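Local coordinates for chitinase (Paenibacillus sp. FPU-7, PDB 5GZT), which probably hydrolyses the beta-1,4 linkages of chitin and chitodextrins at random internal positions, at residues E895-G903 against A944-V953. Numbering follows the deposited sequence.
Sequences EYPVYGAFG and AAAPIYINSV
The Y899 ring carries I948 on one face. I948 CG2 sits 3.9 Å from the centroid of that ring, 17° off the ring normal, a CH-pi contact. S952 OG lies at the edge of the same ring, near its plane, 3.5 Å from Y899 CD1. Y899 CD2 covers one face of the F902 ring, offset toward its rim. The Y949 ring has the backbone N of A944 over the centre of one face and V953 CG2 over the opposite face. Y899 OH meets this ring in plane at its edge. Y896 and Y949 meet obliquely, their ring planes 82° apart. The E895-Y896 peptide bond is cis, and E895 CB lies over one face of the Y896 ring. The methyl of A944 touches Y896 CE1 at 3.6 Å. Both segments follow neighbouring parallel strands, 889-893 and 938-943, of the family 18 TIM barrel. E895 ends the sequence DGIDLDWE, matching the family signature DxxDxDxE, whose glutamate is the catalytic acid in relatives. In Y949, CG is anti to the backbone N (chi1 -176°), which puts the ring between A944 and V953. Beyond it, P897 CG packs on V953 CG2, and F915 of helix 911-933 touches both residues. S952 OG donates a 2.7 Å hydrogen bond to I948 O from above the carbonyl plane. On the I948 side of the Y899 ring, F902 CE1 comes 4.0 Å from I948 CD1.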
loop_
_atom_site.group_PDB
_atom_site.type_symbol
_atom_site.label_atom_id
_atom_site.label_comp_id
_atom_site.label_asym_id
_atom_site.label_seq_id
_atom_site.Cartn_x
_atom_site.Cartn_y
_atom_site.Cartn_z
ATOM N N GLU B 895 7.542 22.932 37.346
ATOM C CA GLU B 895 8.248 22.560 36.110
ATOM C C GLU B 895 9.245 21.449 36.383
ATOM O O GLU B 895 10.440 21.753 36.578
ATOM C CB GLU B 895 8.944 23.789 35.488
ATOM C CG GLU B 895 7.896 24.824 35.097
ATOM C CD GLU B 895 8.437 25.999 34.286
ATOM O OE1 GLU B 895 9.513 25.891 33.726
ATOM O OE2 GLU B 895 7.737 27.007 34.152
ATOM N N TYR B 896 8.814 20.181 36.433
ATOM C CA TYR B 896 7.494 19.657 36.120
ATOM C C TYR B 896 7.361 18.442 36.999
ATOM O O TYR B 896 8.381 17.832 37.346
ATOM C CB TYR B 896 7.387 19.205 34.645
ATOM C CG TYR B 896 7.716 20.314 33.664
ATOM C CD1 TYR B 896 6.751 21.313 33.352
ATOM C CD2 TYR B 896 8.967 20.422 33.074
ATOM C CE1 TYR B 896 7.051 22.357 32.463
ATOM C CE2 TYR B 896 9.268 21.482 32.179
ATOM C CZ TYR B 896 8.296 22.416 31.880
ATOM O OH TYR B 896 8.561 23.439 31.063
ATOM N N PRO B 897 6.150 18.060 37.365
ATOM C CA PRO B 897 5.926 16.861 38.176
ATOM C C PRO B 897 6.535 15.607 37.562
ATOM O O PRO B 897 6.491 15.444 36.327
ATOM C CB PRO B 897 4.424 16.726 38.197
ATOM C CG PRO B 897 3.945 18.142 38.027
ATOM C CD PRO B 897 4.909 18.750 37.072
ATOM N N VAL B 898 7.033 14.723 38.433
ATOM C CA VAL B 898 7.481 13.336 38.089
ATOM C C VAL B 898 8.846 13.352 37.471
ATOM O O VAL B 898 9.796 12.755 38.009
ATOM C CB VAL B 898 6.519 12.527 37.218
ATOM C CG1 VAL B 898 7.073 11.103 36.975
ATOM C CG2 VAL B 898 5.154 12.409 37.854
ATOM N N TYR B 899 8.966 14.017 36.334
ATOM C CA TYR B 899 10.236 14.076 35.676
ATOM C C TYR B 899 11.140 15.201 36.082
ATOM O O TYR B 899 12.335 15.158 35.776
ATOM C CB TYR B 899 10.096 13.997 34.145
ATOM C CG TYR B 899 9.395 15.123 33.405
ATOM C CD1 TYR B 899 7.978 15.222 33.374
ATOM C CD2 TYR B 899 10.107 16.051 32.656
ATOM C CE1 TYR B 899 7.334 16.269 32.680
ATOM C CE2 TYR B 899 9.427 17.075 31.956
ATOM C CZ TYR B 899 8.047 17.125 31.965
ATOM O OH TYR B 899 7.409 18.104 31.275
ATOM N N GLY B 900 10.636 16.221 36.775
ATOM C CA GLY B 900 11.497 17.233 37.321
ATOM C C GLY B 900 12.316 18.002 36.294
ATOM O O GLY B 900 13.434 18.559 36.608
ATOM N N ALA B 901 11.787 18.103 35.092
ATOM C CA ALA B 901 12.538 18.674 33.931
ATOM C C ALA B 901 13.868 17.963 33.738
ATOM O O ALA B 901 14.890 18.595 33.400
ATOM C CB ALA B 901 12.746 20.150 34.097
ATOM N N PHE B 902 13.842 16.655 33.998
ATOM C CA PHE B 902 15.001 15.758 33.851
ATOM C C PHE B 902 16.131 16.133 34.826
ATOM O O PHE B 902 17.243 16.348 34.438
ATOM C CB PHE B 902 15.456 15.726 32.366
ATOM C CG PHE B 902 14.329 15.411 31.424
ATOM C CD1 PHE B 902 13.761 14.146 31.422
ATOM C CD2 PHE B 902 13.782 16.385 30.605
ATOM C CE1 PHE B 902 12.675 13.846 30.608
ATOM C CE2 PHE B 902 12.688 16.079 29.771
ATOM C CZ PHE B 902 12.129 14.816 29.780
ATOM N N GLY B 903 15.814 16.192 36.105
ATOM C CA GLY B 903 16.810 16.396 37.145
ATOM C C GLY B 903 17.111 17.839 37.490
ATOM O O GLY B 903 17.937 18.060 38.320
ATOM N N ALA B 944 2.694 22.204 30.306
ATOM C CA ALA B 944 3.629 21.953 29.226
ATOM C C ALA B 944 2.997 21.105 28.099
ATOM O O ALA B 944 1.933 20.460 28.259
ATOM C CB ALA B 944 4.932 21.336 29.748
ATOM N N ALA B 945 3.701 21.108 26.988
ATOM C CA ALA B 945 3.240 20.518 25.705
ATOM C C ALA B 945 3.566 19.054 25.529
ATOM O O ALA B 945 2.843 18.361 24.831
ATOM C CB ALA B 945 3.817 21.319 24.541
ATOM N N ALA B 946 4.647 18.569 26.144
ATOM C CA ALA B 946 5.157 17.260 25.814
ATOM C C ALA B 946 4.300 16.100 26.281
ATOM O O ALA B 946 3.630 16.162 27.351
ATOM C CB ALA B 946 6.575 17.093 26.335
ATOM N N PRO B 947 4.357 14.976 25.515
ATOM C CA PRO B 947 3.543 13.878 26.012
ATOM C C PRO B 947 3.980 13.453 27.419
ATOM O O PRO B 947 3.175 12.956 28.163
ATOM C CB PRO B 947 3.751 12.739 24.979
ATOM C CG PRO B 947 4.136 13.497 23.710
ATOM C CD PRO B 947 4.776 14.812 24.125
ATOM N N ILE B 948 5.226 13.628 27.788
ATOM C CA ILE B 948 5.646 13.213 29.129
ATOM C C ILE B 948 4.943 14.036 30.221
ATOM O O ILE B 948 4.472 13.476 31.245
ATOM C CB ILE B 948 7.176 13.222 29.301
ATOM C CG1 ILE B 948 7.536 12.508 30.607
ATOM C CG2 ILE B 948 7.770 14.586 29.186
ATOM C CD1 ILE B 948 9.009 12.277 30.817
ATOM N N TYR B 949 4.764 15.299 29.930
ATOM C CA TYR B 949 3.969 16.224 30.826
ATOM C C TYR B 949 2.564 15.718 30.978
ATOM O O TYR B 949 2.065 15.491 32.110
ATOM C CB TYR B 949 3.988 17.708 30.369
ATOM C CG TYR B 949 3.251 18.540 31.383
ATOM C CD1 TYR B 949 3.919 19.066 32.527
ATOM C CD2 TYR B 949 1.925 18.757 31.278
ATOM C CE1 TYR B 949 3.225 19.816 33.499
ATOM C CE2 TYR B 949 1.192 19.494 32.267
ATOM C CZ TYR B 949 1.856 20.004 33.376
ATOM O OH TYR B 949 1.177 20.734 34.304
ATOM N N ILE B 950 1.945 15.410 29.852
ATOM C CA ILE B 950 0.563 14.935 29.857
ATOM C C ILE B 950 0.370 13.628 30.686
ATOM O O ILE B 950 -0.641 13.373 31.397
ATOM C CB ILE B 950 0.104 14.818 28.377
ATOM C CG1 ILE B 950 -0.068 16.207 27.762
ATOM C CG2 ILE B 950 -1.232 14.117 28.305
ATOM C CD1 ILE B 950 -0.288 16.213 26.276
ATOM N N ASN B 951 1.406 12.808 30.644
ATOM C CA ASN B 951 1.395 11.563 31.327
ATOM C C ASN B 951 1.781 11.689 32.783
ATOM O O ASN B 951 1.619 10.723 33.519
ATOM C CB ASN B 951 2.421 10.652 30.658
ATOM C CG ASN B 951 2.139 9.219 30.926
ATOM O OD1 ASN B 951 1.143 8.706 30.471
ATOM N ND2 ASN B 951 3.004 8.570 31.699
ATOM N N SER B 952 2.353 12.824 33.157
ATOM C CA SER B 952 2.894 13.061 34.487
ATOM C C SER B 952 1.892 13.824 35.373
ATOM O O SER B 952 2.167 13.997 36.546
ATOM C CB SER B 952 4.162 13.869 34.386
ATOM O OG SER B 952 5.225 13.174 33.814
ATOM N N VAL B 953 0.718 14.187 34.817
ATOM C CA VAL B 953 -0.300 15.000 35.482
ATOM C C VAL B 953 -1.668 14.420 35.179
ATOM O O VAL B 953 -1.874 13.887 34.137
ATOM C CB VAL B 953 -0.130 16.410 34.959
ATOM C CG1 VAL B 953 -1.271 17.284 35.324
ATOM C CG2 VAL B 953 1.132 16.990 35.544
#